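Local atomic coordinates of binding component of ABC transporter (Wolinella succinogenes, PDB entry 3K4U), a protein that binds lysine in a cleft between two lobes and probably delivers it, as a solute-binding component, to an ABC importer. Residues 13-18 and 161-166; 91-96 and 187-192. One frame throughout, in Å; residues are numbered along the deposited sequence.

Contact 1 of 2, residues 13-18 and 161-166; sequences PGYLPF and IFDLPF. With LYS (lysine), chain K.
Tyr15 and Asp163 meet in the lysine pocket, where a loop of one lobe comes up against the strand end and helix start of the other. The bound lysine settles beside them: its N atom gives a 2.7 Å hydrogen bond to Asp163 OD1, so the carboxylate receives the ligand's alpha-amino group and probably balances its positive charge. Tyr15 OH lies 2.5 Å from the same Asp163 OD1, modelled as a weak bond and doubtful because the hydroxyl is placed too close to a neighbour. The tyrosine ring and the carboxylate plane are turned 89° apart. Tyr15 has CG anti to its backbone N (chi1 -179°), and its ring lies between those of Phe18 and Phe162. Phe18 puts CD2 over the centre of one face, while Phe162 points its edge at the opposite face in an offset edge-to-face stack, planes at 75° and CE2 of Tyr15 3.6 Å from CE2 of Phe162. Phe162 CZ lies 3.6 Å from the ligand's CG. The two-lobed type 2 periplasmic binding protein fold holds its ligand between the lobes in this way, and the contact is consistent with the closed form. Glu12, Gly71, Thr73, Arg78 and Ser125 also hydrogen-bond the lysine. Farther from it, Phe166 CB meets the Tyr15 ring at its edge, 3.9 Å from CE2, and Leu16 O accepts a CA-H...O contact from Phe166 CA at 3.2 Å.

Contact 2 of 2, residues 91-96 and 187-192; sequences VGQSLL and TYEPLG
Val91 and Glu189 form an antiparallel hydrogen-bonded pair: Val91 N reaches Glu189 O at 3.0 Å, and Glu189 N reaches Val91 O at 2.9 Å. Two residues after Val91 and two before Glu189, a side chain takes over from the backbone. Thr187 holds OG1 between its own backbone N and carbonyl carbon (chi1 38°), and from there it accepts the N-H of Gln93 at 3.1 Å from Gln93 N, with an angle of 154° at the hydrogen. The same hydroxyl passes a weak bond of 2.9 Å from Thr187 OG1 to Glu189 OE1, so it links the Gln93 backbone to the Glu189 carboxylate. Glu189, extended beyond CG, crosses the Gln93 side chain at about a right angle; the amide and carboxylate planes are 60° apart. The apolar part is small: the Val91 and Leu191 side chains cross obliquely, with Val91 CG2 3.7 Å from Leu191 CD2, and Leu191 also touches the bound lysine. The Tyr188 ring meets that of His215 of a second subunit with planes nearly parallel. Two antiparallel strands, 89-98 and 189-195, brought side by side next to the ligand are typical of the interlobe hinge in type 2 periplasmic binding proteins.

From the N terminus the chain runs through 13-18, just after strand 6-11 of the first lobe, then along strand 89-98 into the second lobe, and reaches 161-166. There contact 1 closes a loop of 142 residues, bringing the lobes together across the cleft. The chain then returns by strand 189-195, where contact 2 closes its own loop of 90 residues. Because the segments alternate, the two loops cross rather than nest. Strands 89-98 and 159-163 are sheet neighbours and join the contacts directly: Leu164 N lies 2.7 Å from Gly92 O, probably hydrogen-bonded. Strand 89-98 thus pairs with 189-195 in contact 2 and with 159-163, whose end and following helix start form contact 1's second-lobe side.

Contact 1 of 2, residues 13-18 and 161-166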
loop_
_atom_site.group_PDB
_atom_site.type_symbol
_atom_site.label_atom_id
_atom_site.label_comp_id
_atom_site.label_asym_id
_atom_site.label_seq_id
_atom_site.Cartn_x
_atom_site.Cartn_y
_atom_site.Cartn_z
ATOM N N PRO E 13 -41.598 -2.732 -9.679
ATOM C CA PRO E 13 -41.678 -2.682 -8.227
ATOM C C PRO E 13 -41.789 -4.054 -7.577
ATOM O O PRO E 13 -42.297 -5.004 -8.184
ATOM C CB PRO E 13 -42.921 -1.845 -7.993
ATOM C CG PRO E 13 -42.876 -0.853 -9.165
ATOM C CD PRO E 13 -42.495 -1.747 -10.312
ATOM N N GLY E 14 -41.300 -4.181 -6.354
ATOM C CA GLY E 14 -41.556 -5.421 -5.642
ATOM C C GLY E 14 -40.339 -6.290 -5.395
ATOM O O GLY E 14 -40.477 -7.343 -4.789
ATOM N N TYR E 15 -39.173 -5.852 -5.882
ATOM C CA TYR E 15 -37.889 -6.317 -5.414
ATOM C C TYR E 15 -37.503 -5.441 -4.252
ATOM O O TYR E 15 -36.764 -4.474 -4.429
ATOM C CB TYR E 15 -36.849 -6.164 -6.524
ATOM C CG TYR E 15 -35.444 -6.638 -6.211
ATOM C CD1 TYR E 15 -34.397 -6.335 -7.077
ATOM C CD2 TYR E 15 -35.152 -7.389 -5.067
ATOM C CE1 TYR E 15 -33.112 -6.774 -6.838
ATOM C CE2 TYR E 15 -33.851 -7.825 -4.807
ATOM C CZ TYR E 15 -32.846 -7.509 -5.697
ATOM O OH TYR E 15 -31.559 -7.921 -5.458
ATOM N N LEU E 16 -38.032 -5.767 -3.071
ATOM C CA LEU E 16 -37.641 -5.145 -1.796
ATOM C C LEU E 16 -36.141 -5.288 -1.493
ATOM O O LEU E 16 -35.594 -6.370 -1.696
ATOM C CB LEU E 16 -38.414 -5.846 -0.676
ATOM C CG LEU E 16 -39.770 -5.339 -0.159
ATOM C CD1 LEU E 16 -40.617 -4.587 -1.200
ATOM C CD2 LEU E 16 -40.534 -6.525 0.359
ATOM N N PRO E 17 -35.462 -4.218 -1.019
ATOM C CA PRO E 17 -35.814 -2.807 -0.799
ATOM C C PRO E 17 -35.333 -1.871 -1.922
ATOM O O PRO E 17 -35.081 -0.691 -1.673
ATOM C CB PRO E 17 -35.014 -2.469 0.446
ATOM C CG PRO E 17 -33.703 -3.176 0.196
ATOM C CD PRO E 17 -34.104 -4.493 -0.495
ATOM N N PHE E 18 -35.205 -2.386 -3.141
ATOM C CA PHE E 18 -34.803 -1.554 -4.248
ATOM C C PHE E 18 -35.990 -0.737 -4.788
ATOM O O PHE E 18 -35.868 0.466 -5.068
ATOM C CB PHE E 18 -34.233 -2.438 -5.336
ATOM C CG PHE E 18 -32.879 -3.011 -5.024
ATOM C CD1 PHE E 18 -31.734 -2.456 -5.564
ATOM C CD2 PHE E 18 -32.751 -4.134 -4.238
ATOM C CE1 PHE E 18 -30.476 -2.989 -5.284
ATOM C CE2 PHE E 18 -31.498 -4.669 -3.957
ATOM C CZ PHE E 18 -30.358 -4.086 -4.490
ATOM N N ILE E 161 -35.803 -18.877 -3.067
ATOM C CA ILE E 161 -34.444 -18.473 -3.490
ATOM C C ILE E 161 -34.505 -17.146 -4.218
ATOM O O ILE E 161 -35.350 -16.948 -5.082
ATOM C CB ILE E 161 -33.766 -19.474 -4.438
ATOM C CG1 ILE E 161 -32.320 -19.010 -4.749
ATOM C CG2 ILE E 161 -34.579 -19.629 -5.739
ATOM C CD1 ILE E 161 -31.456 -20.028 -5.584
ATOM N N PHE E 162 -33.597 -16.240 -3.879
ATOM C CA PHE E 162 -33.623 -14.912 -4.460
ATOM C C PHE E 162 -32.445 -14.118 -3.926
ATOM O O PHE E 162 -31.805 -14.534 -2.968
ATOM C CB PHE E 162 -34.943 -14.212 -4.088
ATOM C CG PHE E 162 -35.361 -13.178 -5.070
ATOM C CD1 PHE E 162 -36.125 -13.527 -6.180
ATOM C CD2 PHE E 162 -34.994 -11.856 -4.897
ATOM C CE1 PHE E 162 -36.487 -12.563 -7.115
ATOM C CE2 PHE E 162 -35.352 -10.895 -5.820
ATOM C CZ PHE E 162 -36.103 -11.245 -6.930
ATOM N N ASP E 163 -32.184 -12.979 -4.563
ATOM C CA ASP E 163 -31.237 -12.004 -4.094
ATOM C C ASP E 163 -31.367 -11.806 -2.591
ATOM O O ASP E 163 -32.461 -11.619 -2.051
ATOM C CB ASP E 163 -31.406 -10.672 -4.830
ATOM C CG ASP E 163 -31.168 -10.784 -6.346
ATOM O OD1 ASP E 163 -30.754 -9.779 -6.994
ATOM O OD2 ASP E 163 -31.411 -11.872 -6.893
ATOM N N LEU E 164 -30.207 -11.863 -1.932
ATOM C CA LEU E 164 -30.099 -11.823 -0.477
ATOM C C LEU E 164 -30.711 -10.585 0.176
ATOM O O LEU E 164 -31.265 -10.681 1.272
ATOM C CB LEU E 164 -28.628 -11.943 -0.071
ATOM C CG LEU E 164 -28.291 -12.041 1.407
ATOM C CD1 LEU E 164 -27.124 -12.950 1.517
ATOM C CD2 LEU E 164 -27.962 -10.684 1.981
ATOM N N PRO E 165 -30.594 -9.412 -0.473
ATOM C CA PRO E 165 -31.124 -8.242 0.231
ATOM C C PRO E 165 -32.629 -8.247 0.270
ATOM O O PRO E 165 -33.212 -7.682 1.184
ATOM C CB PRO E 165 -30.569 -7.068 -0.559
ATOM C CG PRO E 165 -29.326 -7.660 -1.271
ATOM C CD PRO E 165 -29.777 -9.028 -1.634
ATOM N N PHE E 166 -33.246 -8.952 -0.666
ATOM C CA PHE E 166 -34.685 -9.210 -0.587
ATOM C C PHE E 166 -35.042 -10.004 0.655
ATOM O O PHE E 166 -35.920 -9.599 1.434
ATOM C CB PHE E 166 -35.195 -9.922 -1.833
ATOM C CG PHE E 166 -36.664 -10.270 -1.788
ATOM C CD1 PHE E 166 -37.597 -9.493 -2.466
ATOM C CD2 PHE E 166 -37.108 -11.408 -1.102
ATOM C CE1 PHE E 166 -38.948 -9.817 -2.441
ATOM C CE2 PHE E 166 -38.471 -11.746 -1.076
ATOM C CZ PHE E 166 -39.389 -10.944 -1.742
HETATM N N LYS K . -30.984 -9.381 -9.638
HETATM C CA LYS K . -32.259 -9.879 -10.110
HETATM C C LYS K . -32.152 -10.062 -11.607
HETATM O O LYS K . -31.424 -9.314 -12.255
HETATM C CB LYS K . -33.374 -8.870 -9.800
HETATM C CG LYS K . -34.768 -9.450 -9.760
HETATM C CD LYS K . -35.758 -8.458 -10.260
HETATM C CE LYS K . -37.202 -8.840 -9.916
HETATM N NZ LYS K . -38.151 -7.714 -10.117
HETATM O OXT LYS K . -32.783 -10.938 -12.196
#

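Contact 2 of 2, residues 91-96 and 187-192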
loop_
_atom_site.group_PDB
_atom_site.type_symbol
_atom_site.label_atom_id
_atom_site.label_comp_id
_atom_site.label_asym_id
_atom_site.label_seq_id
_atom_site.Cartn_x
_atom_site.Cartn_y
_atom_site.Cartn_z
ATOM N N VAL E 91 -24.346 -8.463 -4.858
ATOM C CA VAL E 91 -25.372 -9.230 -4.154
ATOM C C VAL E 91 -25.189 -10.708 -4.442
ATOM O O VAL E 91 -24.481 -11.063 -5.387
ATOM C CB VAL E 91 -26.746 -8.761 -4.657
ATOM C CG1 VAL E 91 -27.765 -9.948 -4.801
ATOM C CG2 VAL E 91 -27.246 -7.595 -3.794
ATOM N N GLY E 92 -25.809 -11.569 -3.643
ATOM C CA GLY E 92 -25.845 -13.002 -3.965
ATOM C C GLY E 92 -27.198 -13.620 -3.671
ATOM O O GLY E 92 -28.027 -13.037 -2.964
ATOM N N GLN E 93 -27.443 -14.795 -4.224
ATOM C CA GLN E 93 -28.666 -15.501 -3.883
ATOM C C GLN E 93 -28.612 -16.184 -2.527
ATOM O O GLN E 93 -27.581 -16.718 -2.130
ATOM C CB GLN E 93 -29.042 -16.503 -4.966
ATOM C CG GLN E 93 -30.301 -16.128 -5.697
ATOM C CD GLN E 93 -30.065 -15.039 -6.674
ATOM O OE1 GLN E 93 -29.959 -13.874 -6.314
ATOM N NE2 GLN E 93 -29.956 -15.403 -7.938
ATOM N N SER E 94 -29.728 -16.137 -1.819
ATOM C CA SER E 94 -29.860 -16.747 -0.520
ATOM C C SER E 94 -31.121 -17.577 -0.511
ATOM O O SER E 94 -31.831 -17.655 -1.510
ATOM C CB SER E 94 -29.985 -15.675 0.544
ATOM O OG SER E 94 -28.772 -15.487 1.226
ATOM N N LEU E 95 -31.382 -18.215 0.625
ATOM C CA LEU E 95 -32.524 -19.092 0.784
ATOM C C LEU E 95 -33.411 -18.680 1.973
ATOM O O LEU E 95 -32.914 -18.340 3.059
ATOM C CB LEU E 95 -32.060 -20.538 0.896
ATOM C CG LEU E 95 -31.090 -21.066 -0.173
ATOM C CD1 LEU E 95 -30.735 -22.512 0.102
ATOM C CD2 LEU E 95 -31.642 -20.923 -1.596
ATOM N N LEU E 96 -34.723 -18.673 1.748
ATOM C CA LEU E 96 -35.656 -18.589 2.852
ATOM C C LEU E 96 -36.346 -19.940 2.955
ATOM O O LEU E 96 -36.883 -20.418 1.957
ATOM C CB LEU E 96 -36.670 -17.470 2.636
ATOM C CG LEU E 96 -36.233 -16.003 2.663
ATOM C CD1 LEU E 96 -37.481 -15.125 2.549
ATOM C CD2 LEU E 96 -35.418 -15.648 3.908
ATOM N N THR E 187 -24.185 -16.985 -5.256
ATOM C CA THR E 187 -23.762 -16.523 -6.561
ATOM C C THR E 187 -22.915 -15.278 -6.402
ATOM O O THR E 187 -22.727 -14.771 -5.291
ATOM C CB THR E 187 -24.962 -16.277 -7.535
ATOM O OG1 THR E 187 -26.091 -15.712 -6.834
ATOM C CG2 THR E 187 -25.381 -17.573 -8.242
ATOM N N TYR E 188 -22.366 -14.790 -7.503
ATOM C CA TYR E 188 -21.672 -13.520 -7.462
ATOM C C TYR E 188 -22.396 -12.661 -8.441
ATOM O O TYR E 188 -22.292 -12.884 -9.664
ATOM C CB TYR E 188 -20.198 -13.647 -7.846
ATOM C CG TYR E 188 -19.528 -12.317 -7.807
ATOM C CD1 TYR E 188 -19.072 -11.780 -6.596
ATOM C CD2 TYR E 188 -19.382 -11.563 -8.965
ATOM C CE1 TYR E 188 -18.465 -10.519 -6.551
ATOM C CE2 TYR E 188 -18.801 -10.311 -8.933
ATOM C CZ TYR E 188 -18.337 -9.796 -7.733
ATOM O OH TYR E 188 -17.726 -8.550 -7.732
ATOM N N GLU E 189 -23.160 -11.702 -7.910
ATOM C CA GLU E 189 -24.112 -10.981 -8.753
ATOM C C GLU E 189 -24.002 -9.503 -8.661
ATOM O O GLU E 189 -24.660 -8.883 -7.853
ATOM C CB GLU E 189 -25.543 -11.470 -8.556
ATOM C CG GLU E 189 -25.799 -12.772 -9.319
ATOM C CD GLU E 189 -27.108 -13.421 -8.952
ATOM O OE1 GLU E 189 -27.286 -14.625 -9.231
ATOM O OE2 GLU E 189 -27.975 -12.723 -8.393
ATOM N N PRO E 190 -23.122 -8.929 -9.473
ATOM C CA PRO E 190 -22.961 -7.498 -9.550
ATOM C C PRO E 190 -24.176 -6.849 -10.179
ATOM O O PRO E 190 -24.698 -7.316 -11.208
ATOM C CB PRO E 190 -21.762 -7.335 -10.476
ATOM C CG PRO E 190 -21.725 -8.554 -11.248
ATOM C CD PRO E 190 -22.174 -9.642 -10.334
ATOM N N LEU E 191 -24.612 -5.764 -9.581
ATOM C CA LEU E 191 -25.822 -5.119 -9.987
ATOM C C LEU E 191 -25.427 -3.798 -10.673
ATOM O O LEU E 191 -24.620 -3.030 -10.113
ATOM C CB LEU E 191 -26.662 -4.903 -8.727
ATOM C CG LEU E 191 -27.825 -5.842 -8.366
ATOM C CD1 LEU E 191 -27.730 -7.288 -8.835
ATOM C CD2 LEU E 191 -28.104 -5.795 -6.921
ATOM N N GLY E 192 -25.958 -3.528 -11.866
ATOM C CA GLY E 192 -25.637 -2.286 -12.554
ATOM C C GLY E 192 -26.835 -1.638 -13.244
ATOM O O GLY E 192 -27.855 -2.308 -13.467
#